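Long-range contacts in hypothetic aldehyde deformylating oxygenase (Sulfolobus tokodaii, PDB 5V4T), which binds iron(III) within a ferritin-like helical bundle and probably acts as an oxidoreductase, with aldehyde deformylating oxygenase activity: residues 19-23 against 118-122; 34-39 against 92-96; 53-57 against 106-111; 56-60 against 144-148; 63-68 against 133-138. One frame throughout, in Å; residues are numbered along the deposited sequence.

In the fold
Starting from the N terminus, helix 10-23 meets helix 98-128 in contact 1, closing a large loop that encloses contacts 2 and 3. Contact 2 ties the start of helix 34-46 to the end of helix 80-93. Helix 49-67 then supplies three contacts in succession: contact 3 with helix 98-128, and contacts 4 and 5 with helix 132-155. Contacts 3 and 4 share Glu56 and Glu57 and grip the same iron. Contact 5 nests inside the loop closed by contact 4, whereas both cross contacts 1 and 2; contact 3 crosses contacts 2 and 5. Side chains of contacts 1 and 5 touch, so these two contacts pack against each other.

Contact 1 of 5, residues 19-23 against 118-122; sequences LSAHF and GLKIL
Two helical segments cross at a signed angle of -136°, with axes 10.2 Å apart; nearest is the Leu19-Gly118 pair, with CA atoms separated by 6.4 Å. Leu19 and Phe23, one turn apart and both with chi1 m, project from 19-23 toward 118-122. The bare backbone at Gly118 makes the hollow for Phe23: ring atom CZ sits 4.2 Å from Gly118 C at the ring edge and 3.6 Å from Leu119 CG, and a CB on residue 118 would crowd it. Leu122 (m, t) is the bump that answers, set between Leu19 and Phe23: Leu122 CD1 lies 3.8 Å from Phe23 CE1, while Leu122 CD2 lies 3.9 Å from Leu19 CB and 4.1 Å from Ser20 OG. Beside it Leu19 CD1 presses on Ile121 CG2 at 3.3 Å. Ser20 OG bonds to Ile16 O in its own helix. Mostly buried side chains interlocking beside a glycine make this apolar packing of an N-terminal helix on a long core helix of a ferritin-like bundle.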
# COMPACT_ATOMS: atom_id res chain seq x y z
N LEU A 19 -7.77 7.23 2.12
CA LEU A 19 -6.47 6.70 1.72
C LEU A 19 -5.82 5.91 2.83
O LEU A 19 -5.22 4.88 2.60
CB LEU A 19 -5.54 7.80 1.22
CG LEU A 19 -5.94 8.37 -0.12
CD1 LEU A 19 -5.15 9.64 -0.33
CD2 LEU A 19 -5.74 7.36 -1.26
N SER A 20 -5.90 6.38 4.07
CA SER A 20 -5.34 5.66 5.20
C SER A 20 -5.96 4.27 5.34
O SER A 20 -5.27 3.31 5.71
CB SER A 20 -5.50 6.43 6.50
OG SER A 20 -4.82 7.67 6.41
N ALA A 21 -7.26 4.15 5.05
CA ALA A 21 -7.92 2.84 5.16
C ALA A 21 -7.33 1.82 4.16
O ALA A 21 -7.44 0.59 4.40
CB ALA A 21 -9.41 2.98 4.87
N HIS A 22 -6.73 2.27 3.09
CA HIS A 22 -6.00 1.36 2.18
C HIS A 22 -4.77 0.76 2.83
O HIS A 22 -4.39 -0.36 2.51
CB HIS A 22 -5.62 2.04 0.86
CG HIS A 22 -6.79 2.39 -0.01
ND1 HIS A 22 -7.79 3.27 0.39
CD2 HIS A 22 -7.05 2.08 -1.30
CE1 HIS A 22 -8.66 3.40 -0.60
NE2 HIS A 22 -8.22 2.71 -1.64
N PHE A 23 -4.18 1.47 3.76
CA PHE A 23 -3.09 0.91 4.57
C PHE A 23 -3.54 0.17 5.79
O PHE A 23 -2.79 -0.67 6.33
CB PHE A 23 -2.14 2.03 5.00
CG PHE A 23 -1.53 2.74 3.85
CD1 PHE A 23 -2.18 3.77 3.18
CD2 PHE A 23 -0.29 2.35 3.35
CE1 PHE A 23 -1.63 4.40 2.08
CE2 PHE A 23 0.24 2.97 2.23
CZ PHE A 23 -0.43 4.00 1.59
N GLY A 118 -0.27 6.43 -2.85
CA GLY A 118 -1.06 6.76 -1.68
C GLY A 118 -0.26 7.52 -0.66
O GLY A 118 -0.70 8.52 -0.06
N LEU A 119 0.98 7.09 -0.45
CA LEU A 119 1.87 7.73 0.52
C LEU A 119 2.28 9.13 0.05
O LEU A 119 2.40 10.07 0.84
CB LEU A 119 3.11 6.88 0.78
CG LEU A 119 2.82 5.61 1.55
CD1 LEU A 119 3.96 4.62 1.53
CD2 LEU A 119 2.45 5.93 2.98
N LYS A 120 2.51 9.30 -1.26
CA LYS A 120 2.76 10.64 -1.83
C LYS A 120 1.61 11.57 -1.49
O LYS A 120 1.82 12.71 -1.03
CB LYS A 120 2.91 10.55 -3.36
CG LYS A 120 2.72 11.89 -4.08
CD LYS A 120 2.60 11.64 -5.61
CE LYS A 120 2.04 12.84 -6.38
NZ LYS A 120 3.11 13.89 -6.33
N ILE A 121 0.40 11.15 -1.74
CA ILE A 121 -0.75 11.99 -1.46
C ILE A 121 -0.86 12.28 0.03
O ILE A 121 -1.01 13.41 0.44
CB ILE A 121 -2.05 11.35 -1.96
CG1 ILE A 121 -2.01 11.18 -3.49
CG2 ILE A 121 -3.25 12.11 -1.46
CD1 ILE A 121 -3.09 10.24 -3.96
N LEU A 122 -0.70 11.25 0.86
CA LEU A 122 -0.74 11.46 2.33
C LEU A 122 0.33 12.38 2.84
O LEU A 122 0.07 13.19 3.75
CB LEU A 122 -0.78 10.11 3.11
CG LEU A 122 -2.05 9.33 2.86
CD1 LEU A 122 -1.92 7.93 3.45
CD2 LEU A 122 -3.28 10.03 3.46

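Contact 2 of 5, residues 34-39 against 92-96; sequences ILKKLS and DFQSS
Segment 34-39 is helical, whereas 92-96 carries the last turn of helix 80-93 (Asp92 and Phe93) and then leaves it for a loop, Ser95 being extended at phi/psi -89/168°. Leu38 and Phe93 are the closest pair, their CA atoms 6.5 Å apart. Apolar packing dominates. Phe93, with chi1 at -96°, packs its ring against Leu35, Leu38 and Ser39: CD2 lies 3.7 Å from Leu35 CD2, CE1 lies 3.8 Å from Ser39 CA, and Leu38 CD1 closes on Phe93 CB at 3.8 Å. Looser contacts come from Gln94, which carries its amide toward Ile34 and Leu38, with NE2 4.0 Å from Ile34 CD1 and 4.3 Å from Leu38 CD1. A well-defined side-chain hydrogen bond lies within 92-96: Ser95 OG donates to Asp92 O at 2.6 Å and Ser95 N to the same oxygen at 3.1 Å, tightening the turn, and Asp92 OD2 forms salt bridges with Arg105 and Arg165. Helix 98-128 adds Ile102 against Phe93. The chemistry implies a largely apolar surface contact at the C-terminal end of helix 80-93: shape and apolar contact join it to helix 34-46, while the charge of Asp92 faces other helices.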
# COMPACT_ATOMS: atom_id res chain seq x y z
N ILE A 34 -6.20 -14.59 7.83
CA ILE A 34 -5.28 -15.66 7.48
C ILE A 34 -3.91 -15.15 7.03
O ILE A 34 -2.91 -15.89 7.10
CB ILE A 34 -5.88 -16.59 6.38
CG1 ILE A 34 -5.17 -17.92 6.30
CG2 ILE A 34 -5.89 -15.92 5.01
CD1 ILE A 34 -6.00 -18.99 5.64
N LEU A 35 -3.85 -13.90 6.54
CA LEU A 35 -2.57 -13.36 6.07
C LEU A 35 -1.57 -13.21 7.16
O LEU A 35 -0.38 -13.25 6.89
CB LEU A 35 -2.75 -11.96 5.41
CG LEU A 35 -3.31 -11.95 3.98
CD1 LEU A 35 -3.56 -10.51 3.57
CD2 LEU A 35 -2.31 -12.57 3.02
N LYS A 36 -2.02 -13.04 8.40
CA LYS A 36 -1.04 -12.92 9.51
C LYS A 36 -0.23 -14.23 9.63
O LYS A 36 1.02 -14.22 9.57
CB LYS A 36 -1.77 -12.60 10.82
CG LYS A 36 -0.86 -12.34 12.01
CD LYS A 36 -1.69 -12.07 13.26
CE LYS A 36 -0.81 -11.59 14.38
NZ LYS A 36 -1.48 -11.30 15.66
N LYS A 37 -0.94 -15.35 9.73
CA LYS A 37 -0.30 -16.66 9.82
C LYS A 37 0.57 -16.95 8.62
O LYS A 37 1.70 -17.41 8.74
CB LYS A 37 -1.33 -17.80 9.92
CG LYS A 37 -1.48 -18.22 11.33
CD LYS A 37 -2.72 -19.08 11.57
CE LYS A 37 -3.05 -19.06 13.07
NZ LYS A 37 -4.16 -19.98 13.39
N LEU A 38 0.02 -16.72 7.43
CA LEU A 38 0.77 -17.01 6.21
C LEU A 38 2.02 -16.16 6.11
O LEU A 38 3.07 -16.65 5.76
CB LEU A 38 -0.09 -16.80 4.99
CG LEU A 38 -1.23 -17.82 4.82
CD1 LEU A 38 -2.28 -17.27 3.87
CD2 LEU A 38 -0.69 -19.16 4.41
N SER A 39 1.91 -14.88 6.47
CA SER A 39 3.10 -14.02 6.37
C SER A 39 4.16 -14.43 7.39
O SER A 39 5.38 -14.46 7.11
CB SER A 39 2.70 -12.54 6.46
OG SER A 39 2.41 -12.22 7.78
N ASP A 92 -2.02 -16.19 -3.53
CA ASP A 92 -0.61 -16.20 -3.80
C ASP A 92 0.21 -16.81 -2.67
O ASP A 92 1.15 -17.55 -2.94
CB ASP A 92 -0.10 -14.80 -4.13
CG ASP A 92 -0.53 -14.34 -5.55
OD1 ASP A 92 -0.98 -15.22 -6.36
OD2 ASP A 92 -0.43 -13.13 -5.83
N PHE A 93 -0.13 -16.48 -1.43
CA PHE A 93 0.59 -17.04 -0.29
C PHE A 93 0.48 -18.57 -0.22
O PHE A 93 1.42 -19.24 0.28
CB PHE A 93 0.09 -16.45 1.00
CG PHE A 93 0.93 -15.29 1.46
CD1 PHE A 93 2.10 -15.50 2.12
CD2 PHE A 93 0.55 -14.01 1.21
CE1 PHE A 93 2.85 -14.46 2.57
CE2 PHE A 93 1.29 -12.95 1.66
CZ PHE A 93 2.48 -13.16 2.32
N GLN A 94 -0.63 -19.05 -0.76
CA GLN A 94 -0.95 -20.48 -0.73
C GLN A 94 -0.50 -21.17 -1.99
O GLN A 94 -0.69 -22.39 -2.14
CB GLN A 94 -2.46 -20.66 -0.57
CG GLN A 94 -3.02 -20.19 0.74
CD GLN A 94 -4.53 -19.92 0.72
OE1 GLN A 94 -5.20 -19.71 -0.34
NE2 GLN A 94 -5.07 -19.92 1.88
N SER A 95 0.10 -20.46 -2.91
CA SER A 95 0.50 -21.03 -4.17
C SER A 95 1.87 -21.62 -4.12
O SER A 95 2.72 -21.38 -3.24
CB SER A 95 0.47 -19.97 -5.29
OG SER A 95 1.54 -19.02 -5.10
N SER A 96 2.12 -22.36 -5.21
CA SER A 96 3.38 -23.02 -5.42
C SER A 96 4.55 -22.03 -5.58
O SER A 96 5.59 -22.12 -4.90
CB SER A 96 3.20 -23.87 -6.69
OG SER A 96 4.42 -24.42 -7.13

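Contact 3 of 5, residues 53-57 against 106-111; sequences QVIEE and FHMITE. With FE (Fe (III) ion), chain C.
An iron(III) ion bridges two helical segments whose axes come no closer than 15.0 Å, so that Glu57 OE2 and Glu111 OE2 stand only 2.8 Å apart. The segments run nearly parallel, at 23°, with Gln53 opposite His107 (CA atoms 10.7 Å apart) and Glu57 opposite Glu111 (11.0 Å). Segment 106-111 contains a wider pi-type turn, closed by Glu111 N bonding to Phe106 O at 2.8 Å. Long side chains span the gap. Glu57 bends back (chi1 m, chi2 m) to put OE2 2.0 Å from the iron; Glu111 (m, t) brings its OE2 to 1.9 Å. Water 1 binds the iron at 2.1 Å and donates to Glu57 OE1 at 2.9 Å. Beside the metal, fully extended Gln53 (t, t) accepts from His107 NE2 through OE1 at 2.9 Å, and its NE2 donates weakly to Glu111 OE2, also 2.9 Å. The Phe106 ring turns its edge to this group, with CE2 3.7 Å from Gln53 NE2. Glu145 and His148 complete the protein ligands. Iron shared by carboxylates of separate helices is characteristic of ferritin-like sites. The chemistry implies that the cation neutralises otherwise repelling carboxylates, with Gln53 linking a metal ligand to second-shell His107.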
# COMPACT_ATOMS: atom_id res chain seq x y z
N GLN A 53 10.53 -7.07 7.76
CA GLN A 53 9.38 -6.54 7.00
C GLN A 53 8.03 -6.79 7.64
O GLN A 53 7.18 -5.95 7.75
CB GLN A 53 9.38 -7.03 5.54
CG GLN A 53 8.16 -6.46 4.79
CD GLN A 53 8.14 -6.80 3.32
OE1 GLN A 53 8.84 -7.72 2.86
NE2 GLN A 53 7.22 -6.16 2.62
N VAL A 54 7.83 -8.03 8.11
CA VAL A 54 6.55 -8.31 8.76
C VAL A 54 6.37 -7.46 10.02
O VAL A 54 5.28 -6.95 10.28
CB VAL A 54 6.49 -9.82 9.12
CG1 VAL A 54 5.46 -10.11 10.23
CG2 VAL A 54 6.23 -10.61 7.88
N ILE A 55 7.42 -7.32 10.81
CA ILE A 55 7.33 -6.43 12.00
C ILE A 55 7.01 -5.00 11.58
O ILE A 55 6.17 -4.36 12.20
CB ILE A 55 8.62 -6.50 12.82
CG1 ILE A 55 8.59 -7.88 13.54
CG2 ILE A 55 8.71 -5.37 13.80
CD1 ILE A 55 9.97 -8.31 13.88
N GLU A 56 7.63 -4.52 10.50
CA GLU A 56 7.39 -3.18 10.01
C GLU A 56 5.97 -3.01 9.54
O GLU A 56 5.34 -2.00 9.79
CB GLU A 56 8.39 -2.73 8.94
CG GLU A 56 9.74 -2.47 9.53
CD GLU A 56 10.85 -2.28 8.58
OE1 GLU A 56 10.77 -2.73 7.41
OE2 GLU A 56 11.91 -1.78 9.07
N GLU A 57 5.40 -4.02 8.89
CA GLU A 57 4.02 -3.91 8.47
C GLU A 57 3.06 -3.82 9.69
O GLU A 57 2.07 -3.09 9.65
CB GLU A 57 3.60 -5.07 7.60
CG GLU A 57 4.40 -5.27 6.33
CD GLU A 57 4.23 -4.15 5.29
OE1 GLU A 57 3.17 -3.54 5.33
OE2 GLU A 57 5.09 -4.00 4.43
N PHE A 106 2.57 -8.11 -4.22
CA PHE A 106 2.69 -7.27 -3.01
C PHE A 106 3.86 -6.32 -3.15
O PHE A 106 3.64 -5.07 -3.29
CB PHE A 106 2.84 -8.10 -1.74
CG PHE A 106 2.71 -7.25 -0.51
CD1 PHE A 106 1.48 -6.72 -0.13
CD2 PHE A 106 3.82 -6.96 0.25
CE1 PHE A 106 1.37 -5.88 0.95
CE2 PHE A 106 3.71 -6.12 1.36
CZ PHE A 106 2.48 -5.58 1.70
N HIS A 107 5.10 -6.80 -3.21
CA HIS A 107 6.18 -5.83 -3.20
C HIS A 107 6.14 -4.87 -4.38
O HIS A 107 6.40 -3.68 -4.25
CB HIS A 107 7.52 -6.50 -3.05
CG HIS A 107 7.62 -7.36 -1.82
ND1 HIS A 107 6.95 -8.56 -1.66
CD2 HIS A 107 8.26 -7.13 -0.65
CE1 HIS A 107 7.21 -9.06 -0.47
NE2 HIS A 107 8.01 -8.21 0.16
N MET A 108 5.99 -5.41 -5.60
CA MET A 108 6.05 -4.54 -6.77
C MET A 108 4.79 -3.72 -6.96
O MET A 108 4.89 -2.52 -7.06
CB MET A 108 6.32 -5.35 -8.07
CG MET A 108 7.64 -6.09 -8.07
SD MET A 108 9.13 -5.08 -7.94
CE MET A 108 9.60 -5.34 -6.21
N ILE A 109 3.63 -4.35 -7.02
CA ILE A 109 2.41 -3.64 -7.37
C ILE A 109 1.86 -2.89 -6.13
O ILE A 109 1.43 -1.76 -6.20
CB ILE A 109 1.37 -4.59 -8.00
CG1 ILE A 109 1.73 -4.96 -9.44
CG2 ILE A 109 -0.05 -4.07 -7.89
CD1 ILE A 109 1.56 -3.83 -10.46
N THR A 110 1.79 -3.58 -5.02
CA THR A 110 1.11 -2.99 -3.85
C THR A 110 2.00 -1.99 -3.20
O THR A 110 1.59 -0.84 -2.99
CB THR A 110 0.62 -4.05 -2.85
OG1 THR A 110 -0.22 -4.99 -3.54
CG2 THR A 110 -0.16 -3.45 -1.72
N GLU A 111 3.22 -2.38 -2.85
CA GLU A 111 4.17 -1.46 -2.25
C GLU A 111 4.79 -0.52 -3.26
O GLU A 111 4.94 0.66 -2.96
CB GLU A 111 5.23 -2.23 -1.46
CG GLU A 111 4.65 -3.13 -0.38
CD GLU A 111 5.71 -3.89 0.43
OE1 GLU A 111 6.55 -4.56 -0.18
OE2 GLU A 111 5.72 -3.86 1.70
FE FE C . 5.47 -2.54 3.09
O HOH W 1 3.45 -2.23 2.80

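Contact 4 of 5, residues 56-60 against 144-148; sequences EEIEH and DEARH. With FE (Fe (III) ion), chain C.
This is a polar, metal-centred contact between helices 49-67 and 132-155, in the ferritin-like bundle. Each segment carries a Glu-X-X-His sequence, Glu57 to His60 and Glu145 to His148, as in diiron proteins of this fold. The segments cross at a signed angle of -146°, axes 11.7 Å apart, with Glu56 and Asp144 nearest (CA atoms 7.4 Å). Glu57 and Glu145 start sideways and curl in with chi1 m and chi2 m. The iron takes Glu57 OE2 at 2.0 Å, Glu145 OE1 and OE2 both at 2.2 Å, His148 ND1 at 2.2 Å and water 1 at 2.1 Å; Glu111 of helix 98-128 completes the shell. A second layer of hydrogen bonds lies behind the ligands. His148 NE2 donates to Glu56 OE1 at 2.7 Å, a His-carboxylate bond on the imidazole side away from the metal. Glu56 OE2 forms a salt bridge with Arg147 NH2 at 2.9 Å, and that nitrogen also pairs with Asp144 OD1 at 2.8 Å. Gln52 bonds to Glu56, and Tyr49 to Arg147 and, weakly, to Glu56. His60 does not bind this iron: its NE2 donates to Asp144 OD2 at 2.7 Å. Its ring runs within 20° of parallel to that of His148 but barely overlaps it, and its other nitrogen, His60 ND1, sits 2.6 Å from water 3.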
# COMPACT_ATOMS: atom_id res chain seq x y z
N GLU A 56 7.63 -4.52 10.50
CA GLU A 56 7.39 -3.18 10.01
C GLU A 56 5.97 -3.01 9.54
O GLU A 56 5.34 -2.00 9.79
CB GLU A 56 8.39 -2.73 8.94
CG GLU A 56 9.74 -2.47 9.53
CD GLU A 56 10.85 -2.28 8.58
OE1 GLU A 56 10.77 -2.73 7.41
OE2 GLU A 56 11.91 -1.78 9.07
N GLU A 57 5.40 -4.02 8.89
CA GLU A 57 4.02 -3.91 8.47
C GLU A 57 3.06 -3.82 9.69
O GLU A 57 2.07 -3.09 9.65
CB GLU A 57 3.60 -5.07 7.60
CG GLU A 57 4.40 -5.27 6.33
CD GLU A 57 4.23 -4.15 5.29
OE1 GLU A 57 3.17 -3.54 5.33
OE2 GLU A 57 5.09 -4.00 4.43
N ILE A 58 3.34 -4.57 10.74
CA ILE A 58 2.60 -4.44 11.97
C ILE A 58 2.75 -3.06 12.55
O ILE A 58 1.79 -2.48 13.00
CB ILE A 58 3.02 -5.47 13.02
CG1 ILE A 58 2.68 -6.80 12.45
CG2 ILE A 58 2.28 -5.23 14.29
CD1 ILE A 58 3.28 -7.97 13.21
N GLU A 59 3.95 -2.55 12.60
CA GLU A 59 4.13 -1.17 13.03
C GLU A 59 3.33 -0.13 12.25
O GLU A 59 2.78 0.85 12.83
CB GLU A 59 5.62 -0.83 12.95
CG GLU A 59 6.44 -1.53 13.98
CD GLU A 59 7.87 -1.20 13.92
OE1 GLU A 59 8.46 -1.00 12.81
OE2 GLU A 59 8.44 -1.06 15.03
N HIS A 60 3.24 -0.33 10.93
CA HIS A 60 2.41 0.56 10.10
C HIS A 60 0.95 0.49 10.50
O HIS A 60 0.28 1.54 10.75
CB HIS A 60 2.60 0.29 8.63
CG HIS A 60 4.01 0.43 8.17
ND1 HIS A 60 4.36 0.11 6.88
CD2 HIS A 60 5.13 0.83 8.79
CE1 HIS A 60 5.66 0.28 6.74
NE2 HIS A 60 6.15 0.74 7.87
N ASP A 144 10.51 3.04 5.09
CA ASP A 144 10.39 1.61 5.23
C ASP A 144 10.03 0.98 3.90
O ASP A 144 10.61 -0.05 3.52
CB ASP A 144 9.32 1.22 6.22
CG ASP A 144 9.70 1.46 7.69
OD1 ASP A 144 10.82 1.91 8.04
OD2 ASP A 144 8.75 1.25 8.52
N GLU A 145 9.08 1.58 3.18
CA GLU A 145 8.58 0.97 1.95
C GLU A 145 9.62 0.90 0.87
O GLU A 145 9.62 -0.05 0.05
CB GLU A 145 7.29 1.65 1.47
CG GLU A 145 6.09 1.36 2.38
CD GLU A 145 5.88 -0.12 2.65
OE1 GLU A 145 6.01 -0.91 1.69
OE2 GLU A 145 5.58 -0.48 3.82
N ALA A 146 10.54 1.86 0.82
CA ALA A 146 11.65 1.78 -0.10
C ALA A 146 12.49 0.54 0.11
O ALA A 146 12.87 -0.13 -0.85
CB ALA A 146 12.51 3.04 -0.04
N ARG A 147 12.71 0.17 1.36
CA ARG A 147 13.42 -1.07 1.64
C ARG A 147 12.59 -2.28 1.37
O ARG A 147 13.11 -3.31 0.91
CB ARG A 147 13.88 -1.08 3.08
CG ARG A 147 15.00 -0.14 3.47
CD ARG A 147 15.53 -0.49 4.88
NE ARG A 147 14.51 -0.52 5.94
CZ ARG A 147 14.06 0.53 6.65
NH1 ARG A 147 14.49 1.74 6.42
NH2 ARG A 147 13.14 0.36 7.57
N HIS A 148 11.28 -2.19 1.58
CA HIS A 148 10.38 -3.29 1.25
C HIS A 148 10.44 -3.62 -0.24
O HIS A 148 10.52 -4.76 -0.65
CB HIS A 148 8.95 -3.03 1.68
CG HIS A 148 8.78 -2.95 3.18
ND1 HIS A 148 7.57 -2.79 3.80
CD2 HIS A 148 9.72 -2.94 4.16
CE1 HIS A 148 7.75 -2.75 5.10
NE2 HIS A 148 9.04 -2.82 5.35
FE FE C . 5.47 -2.54 3.09
O HOH W 2 11.89 0.40 10.64
O HOH W 3 2.50 -0.34 5.15
O HOH W 1 3.45 -2.23 2.80
O HOH W 4 8.61 1.44 11.15

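Contact 5 of 5, residues 63-68 against 133-138; sequences FFNEYF and KFNEGI
Phe134 inserts among Phe63, Phe64, Tyr67 and Phe68 where two antiparallel helices pack, their segment axes 172° apart in direction and 11.4 Å distant. The register pairs Phe63 with Gly137 (CA atoms 7.2 Å apart) and Tyr67 with Phe134 (7.5 Å); segment 63-68 leaves helical geometry at Phe68. Chi1 sorts the aromatic residues of 63-68 into two sets. Phe63 (163°) and Tyr67 (-167°), both t, are one turn apart, and the intervening Phe64 and final Phe68 are both m. Phe134, also t at -169°, meets all four. Its ring edge points at the face of Tyr67 in an edge-to-face pair, centroids 4.8 Å apart and planes at 60°, with Tyr67 CE1 3.6 Å from Phe134 CB. Around the same ring, Phe134 CD1 lies 3.9 Å from Phe63 CZ, and Phe134 CE1 lies 4.1 Å from Phe64 CE1 and 3.9 Å from Phe68 CE2. Phe63 lays one face over Gly137, its CE1 3.7 Å from Gly137 CA, where any CB would clash. Ile138 (m, m) extends the apolar patch, its CD1 4.1 Å from Phe64 CZ. Tyr67 OH bonds to Asp2 OD2 near the N terminus. The cluster thus joins helices 49-67 and 132-155 and is flanked by Ser20 of helix 10-23 and by Leu122 and Ser126 of helix 98-128.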
# COMPACT_ATOMS: atom_id res chain seq x y z
N PHE A 63 0.48 2.32 13.75
CA PHE A 63 0.48 3.77 13.55
C PHE A 63 -0.93 4.27 13.16
O PHE A 63 -1.44 5.27 13.71
CB PHE A 63 1.55 4.15 12.54
CG PHE A 63 1.37 5.51 11.97
CD1 PHE A 63 1.74 6.64 12.70
CD2 PHE A 63 0.76 5.65 10.74
CE1 PHE A 63 1.48 7.90 12.21
CE2 PHE A 63 0.54 6.91 10.21
CZ PHE A 63 0.89 8.04 10.98
N PHE A 64 -1.54 3.61 12.19
CA PHE A 64 -2.85 4.09 11.72
C PHE A 64 -3.90 3.84 12.81
O PHE A 64 -4.74 4.68 13.02
CB PHE A 64 -3.25 3.43 10.41
CG PHE A 64 -2.48 3.95 9.24
CD1 PHE A 64 -2.71 5.25 8.74
CD2 PHE A 64 -1.44 3.19 8.68
CE1 PHE A 64 -1.98 5.72 7.63
CE2 PHE A 64 -0.74 3.68 7.61
CZ PHE A 64 -0.98 4.94 7.11
N ASN A 65 -3.82 2.71 13.47
CA ASN A 65 -4.84 2.40 14.49
C ASN A 65 -4.75 3.39 15.61
O ASN A 65 -5.76 3.89 16.06
CB ASN A 65 -4.64 0.96 14.92
CG ASN A 65 -5.60 0.52 16.00
OD1 ASN A 65 -6.80 0.54 15.82
ND2 ASN A 65 -5.07 0.17 17.13
N GLU A 66 -3.56 3.73 16.05
CA GLU A 66 -3.38 4.71 17.10
C GLU A 66 -3.76 6.11 16.68
O GLU A 66 -4.40 6.84 17.42
CB GLU A 66 -1.93 4.73 17.59
CG GLU A 66 -1.54 3.45 18.34
CD GLU A 66 -2.45 3.14 19.55
OE1 GLU A 66 -2.95 4.11 20.23
OE2 GLU A 66 -2.68 1.93 19.82
N TYR A 67 -3.37 6.51 15.47
CA TYR A 67 -3.66 7.83 15.03
C TYR A 67 -5.18 8.08 14.97
O TYR A 67 -5.61 9.20 15.30
CB TYR A 67 -3.04 8.12 13.64
CG TYR A 67 -3.07 9.58 13.29
CD1 TYR A 67 -2.06 10.44 13.70
CD2 TYR A 67 -4.17 10.15 12.63
CE1 TYR A 67 -2.10 11.81 13.41
CE2 TYR A 67 -4.23 11.53 12.35
CZ TYR A 67 -3.18 12.35 12.75
OH TYR A 67 -3.28 13.69 12.49
N PHE A 68 -5.91 7.11 14.47
CA PHE A 68 -7.34 7.27 14.20
C PHE A 68 -8.24 6.71 15.33
O PHE A 68 -9.45 6.57 15.11
CB PHE A 68 -7.71 6.69 12.86
CG PHE A 68 -7.15 7.51 11.72
CD1 PHE A 68 -7.62 8.77 11.44
CD2 PHE A 68 -6.11 7.02 10.95
CE1 PHE A 68 -7.12 9.53 10.39
CE2 PHE A 68 -5.60 7.78 9.87
CZ PHE A 68 -6.11 9.00 9.57
N LYS A 133 2.47 15.15 13.31
CA LYS A 133 2.73 13.78 13.69
C LYS A 133 2.32 12.84 12.59
O LYS A 133 3.00 11.86 12.33
CB LYS A 133 2.00 13.45 14.99
CG LYS A 133 2.55 14.25 16.15
CD LYS A 133 1.71 13.94 17.39
CE LYS A 133 2.00 14.93 18.47
NZ LYS A 133 1.09 14.61 19.61
N PHE A 134 1.20 13.12 11.93
CA PHE A 134 0.76 12.27 10.84
C PHE A 134 1.83 12.28 9.74
O PHE A 134 2.21 11.23 9.21
CB PHE A 134 -0.59 12.70 10.28
CG PHE A 134 -1.19 11.69 9.34
CD1 PHE A 134 -1.80 10.54 9.78
CD2 PHE A 134 -1.07 11.89 7.99
CE1 PHE A 134 -2.37 9.64 8.90
CE2 PHE A 134 -1.61 11.01 7.11
CZ PHE A 134 -2.30 9.90 7.56
N ASN A 135 2.28 13.48 9.38
CA ASN A 135 3.26 13.62 8.32
C ASN A 135 4.54 12.86 8.63
O ASN A 135 5.06 12.17 7.76
CB ASN A 135 3.58 15.07 8.06
CG ASN A 135 4.46 15.23 6.89
OD1 ASN A 135 5.68 15.54 7.05
ND2 ASN A 135 3.90 15.12 5.70
N GLU A 136 5.02 12.94 9.86
CA GLU A 136 6.24 12.24 10.22
C GLU A 136 6.05 10.75 10.14
O GLU A 136 6.96 10.01 9.68
CB GLU A 136 6.68 12.65 11.62
CG GLU A 136 7.96 11.96 12.08
CD GLU A 136 9.19 12.24 11.25
OE1 GLU A 136 9.29 13.24 10.52
OE2 GLU A 136 10.11 11.42 11.36
N GLY A 137 4.86 10.29 10.49
CA GLY A 137 4.55 8.88 10.42
C GLY A 137 4.56 8.42 8.96
O GLY A 137 5.13 7.36 8.62
N ILE A 138 3.99 9.20 8.09
CA ILE A 138 3.98 8.82 6.66
C ILE A 138 5.43 8.82 6.13
O ILE A 138 5.79 7.93 5.37
CB ILE A 138 3.09 9.84 5.86
CG1 ILE A 138 1.61 9.74 6.28
CG2 ILE A 138 3.21 9.63 4.36
CD1 ILE A 138 1.00 8.39 6.10